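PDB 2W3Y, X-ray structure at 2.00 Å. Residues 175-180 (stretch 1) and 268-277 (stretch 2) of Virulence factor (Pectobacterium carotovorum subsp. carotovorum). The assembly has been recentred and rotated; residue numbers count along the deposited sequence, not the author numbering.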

# COMPACT_ATOMS: atom_id res chain seq x y z
N HIS A 175 -6.66 7.01 -2.29
CA HIS A 175 -7.04 8.17 -3.08
C HIS A 175 -8.39 8.62 -2.52
O HIS A 175 -9.43 8.03 -2.82
CB HIS A 175 -6.99 7.82 -4.60
CG HIS A 175 -5.63 7.36 -5.03
ND1 HIS A 175 -4.66 8.23 -5.49
CD2 HIS A 175 -5.02 6.15 -4.91
CE1 HIS A 175 -3.54 7.57 -5.70
NE2 HIS A 175 -3.73 6.31 -5.35
N ASP A 176 -8.31 9.59 -1.60
CA ASP A 176 -9.45 10.03 -0.80
C ASP A 176 -10.21 11.15 -1.48
O ASP A 176 -9.64 12.21 -1.74
CB ASP A 176 -9.03 10.58 0.57
CG ASP A 176 -8.12 9.65 1.34
OD1 ASP A 176 -8.07 8.43 1.06
OD2 ASP A 176 -7.43 10.17 2.24
N LEU A 177 -11.50 10.92 -1.72
CA LEU A 177 -12.41 11.96 -2.24
C LEU A 177 -13.52 12.16 -1.23
O LEU A 177 -14.54 11.50 -1.29
CB LEU A 177 -12.96 11.56 -3.61
CG LEU A 177 -11.72 11.65 -4.49
CD1 LEU A 177 -11.31 10.33 -5.14
CD2 LEU A 177 -11.71 12.87 -5.41
N PHE A 178 -13.26 13.06 -0.28
CA PHE A 178 -14.13 13.28 0.86
C PHE A 178 -14.45 14.77 0.95
O PHE A 178 -13.69 15.61 0.45
CB PHE A 178 -13.43 12.88 2.17
CG PHE A 178 -13.16 11.40 2.32
CD1 PHE A 178 -14.18 10.45 2.09
CD2 PHE A 178 -11.91 10.95 2.72
CE1 PHE A 178 -13.93 9.08 2.24
CE2 PHE A 178 -11.66 9.58 2.88
CZ PHE A 178 -12.68 8.65 2.63
N GLN A 179 -15.53 15.08 1.65
CA GLN A 179 -15.93 16.47 1.91
C GLN A 179 -15.18 17.09 3.08
O GLN A 179 -15.08 16.49 4.16
CB GLN A 179 -17.42 16.52 2.24
CG GLN A 179 -18.35 16.40 1.07
CD GLN A 179 -19.79 16.29 1.52
OE1 GLN A 179 -20.40 17.28 1.93
NE2 GLN A 179 -20.34 15.08 1.47
N ASP A 180 -14.66 18.31 2.87
CA ASP A 180 -14.21 19.15 4.00
C ASP A 180 -15.41 19.65 4.82
O ASP A 180 -16.56 19.31 4.53
CB ASP A 180 -13.27 20.29 3.54
CG ASP A 180 -13.96 21.38 2.68
OD1 ASP A 180 -15.19 21.59 2.77
OD2 ASP A 180 -13.23 22.04 1.91
N GLY A 268 -19.70 4.97 -1.56
CA GLY A 268 -20.39 5.31 -0.31
C GLY A 268 -19.49 5.34 0.92
O GLY A 268 -19.89 4.89 1.99
N VAL A 269 -18.28 5.89 0.77
CA VAL A 269 -17.27 5.89 1.84
C VAL A 269 -17.16 7.25 2.55
O VAL A 269 -17.19 8.30 1.91
CB VAL A 269 -15.88 5.45 1.29
CG1 VAL A 269 -14.82 5.27 2.42
CG2 VAL A 269 -16.01 4.16 0.49
N LYS A 270 -17.02 7.23 3.88
CA LYS A 270 -16.70 8.44 4.62
C LYS A 270 -15.53 8.22 5.58
O LYS A 270 -15.24 7.07 5.93
CB LYS A 270 -17.94 8.99 5.34
CG LYS A 270 -18.55 8.09 6.41
CD LYS A 270 -19.41 8.93 7.36
CE LYS A 270 -20.70 8.21 7.75
NZ LYS A 270 -20.54 7.13 8.77
N PRO A 271 -14.84 9.31 6.00
CA PRO A 271 -13.76 9.16 6.98
C PRO A 271 -14.30 8.70 8.34
O PRO A 271 -15.46 8.98 8.68
CB PRO A 271 -13.17 10.58 7.09
CG PRO A 271 -13.71 11.33 5.90
CD PRO A 271 -15.04 10.72 5.63
N ASN A 272 -13.49 7.96 9.09
CA ASN A 272 -13.84 7.63 10.47
C ASN A 272 -13.19 8.63 11.43
O ASN A 272 -12.53 9.58 10.99
CB ASN A 272 -13.51 6.15 10.80
CG ASN A 272 -12.01 5.87 10.99
OD1 ASN A 272 -11.17 6.77 11.06
ND2 ASN A 272 -11.68 4.58 11.09
N LYS A 273 -13.36 8.42 12.74
CA LYS A 273 -12.86 9.38 13.72
C LYS A 273 -11.33 9.41 13.85
O LYS A 273 -10.81 10.26 14.56
CB LYS A 273 -13.51 9.10 15.09
CG LYS A 273 -12.93 7.87 15.79
CD LYS A 273 -13.65 7.57 17.09
CE LYS A 273 -13.21 6.24 17.65
NZ LYS A 273 -14.27 5.65 18.53
N ASN A 274 -10.60 8.51 13.20
CA ASN A 274 -9.14 8.54 13.23
C ASN A 274 -8.55 9.25 12.02
O ASN A 274 -7.34 9.41 11.93
CB ASN A 274 -8.55 7.13 13.31
CG ASN A 274 -9.09 6.33 14.48
OD1 ASN A 274 -9.26 5.10 14.38
ND2 ASN A 274 -9.37 6.99 15.59
N TYR A 275 -9.41 9.64 11.08
CA TYR A 275 -8.96 10.26 9.84
C TYR A 275 -8.43 11.66 10.12
O TYR A 275 -9.04 12.43 10.88
CB TYR A 275 -10.11 10.30 8.81
CG TYR A 275 -9.70 10.78 7.44
CD1 TYR A 275 -9.27 9.89 6.47
CD2 TYR A 275 -9.75 12.15 7.12
CE1 TYR A 275 -8.88 10.34 5.20
CE2 TYR A 275 -9.37 12.61 5.85
CZ TYR A 275 -8.94 11.70 4.90
OH TYR A 275 -8.56 12.15 3.66
N VAL A 276 -7.28 11.97 9.54
CA VAL A 276 -6.65 13.28 9.69
C VAL A 276 -6.80 14.08 8.39
O VAL A 276 -6.20 13.73 7.37
CB VAL A 276 -5.14 13.18 10.03
CG1 VAL A 276 -4.53 14.59 10.18
CG2 VAL A 276 -4.91 12.35 11.29
N TYR A 277 -7.58 15.16 8.45
CA TYR A 277 -7.81 16.02 7.28
C TYR A 277 -6.56 16.83 6.90
O TYR A 277 -5.67 17.05 7.73
CB TYR A 277 -9.00 16.96 7.52
CG TYR A 277 -10.35 16.26 7.55
CD1 TYR A 277 -10.83 15.70 8.73
CD2 TYR A 277 -11.14 16.17 6.41
CE1 TYR A 277 -12.06 15.05 8.77
CE2 TYR A 277 -12.38 15.52 6.44
CZ TYR A 277 -12.83 14.97 7.63
OH TYR A 277 -14.03 14.32 7.70

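A single aromatic ring, that of Phe178, is the centre of this contact: it meets a proline over one face, presents its edge to the face of a tyrosine, and has a backbone carbonyl oxygen near its plane. Phe178 is buried, and 114 Å² of its surface is covered by the second stretch, out of 315 Å² summed over both sides. The two segments belong to one chain, yet the touching residues are at least 91 positions apart in sequence, so the contact is a product of the tertiary fold.

Residues 175-179 form the end of a strand that begins earlier in the chain, while the second stretch is mostly loop, with a short strand at Lys270 and Pro271. Their backbones do not pair. The closest approach of alpha carbons, 6.6 Å between Phe178 CA and Lys270 CA, leaves room for a side chain to lie between the two segments, and no backbone hydrogen bond joins them. Alternation along the strand is reflected in the side chains that meet the second stretch: Asp176 and Phe178 direct their CA-to-CB bonds toward it, whereas that of Leu177 points away.

Pro271 packs over one face of the Phe178 ring. Its CG lies 3.8 Å from the centroid of the Phe178 ring and 17° off the ring normal, a CH-pi arrangement in which a C-H group of the pyrrolidine meets the electron-rich pi cloud; the closest atoms are Phe178 CG and Pro271 CG, 3.6 Å apart. At the edge of the ring, near its plane, Phe178 CE1 comes within 3.4 Å of Val269 O, so that the slightly positive ring edge faces a carbonyl oxygen. The same carbon touches the valine side chain, with Phe178 CE1 and Val269 CG1 3.9 Å apart, adding an apolar contact.

Tyr275 completes the setting of this ring. The edge of Phe178 is directed toward the tyrosine face, with the centroids of the Phe178 and Tyr275 rings 5.3 Å apart and planes at 87°, nearly perpendicular. Such a geometry brings aromatic hydrogens against a pi surface, and Phe178 CE2 and Tyr275 CE1 approach to 3.7 Å.

The polar end of the tyrosine supplies the one hydrogen bond across the contact. Tyr275 OH donates to Asp176 OD2 at 2.7 Å, a short distance that suits a phenol hydroxyl and a carboxylate. Asp176 is buried, and its carboxylate is further satisfied by hydrogen bonds elsewhere in the structure.

Tyr275 closes a type I beta turn that starts at Asn272, with Tyr275 N donating to Asn272 O at 3.1 Å. The Asn272 side chain reinforces the bend by accepting a hydrogen bond from Asn274 N to Asn272 OD1 at 2.8 Å. The turn itself projects away from the strand, but it returns the chain so that Pro271, just before the turn, and Tyr275, its last residue, both reach Phe178. Farther along, the exposed Tyr277 adds a peripheral contact, Tyr277 CE2 lying 3.7 Å from Gln179 O.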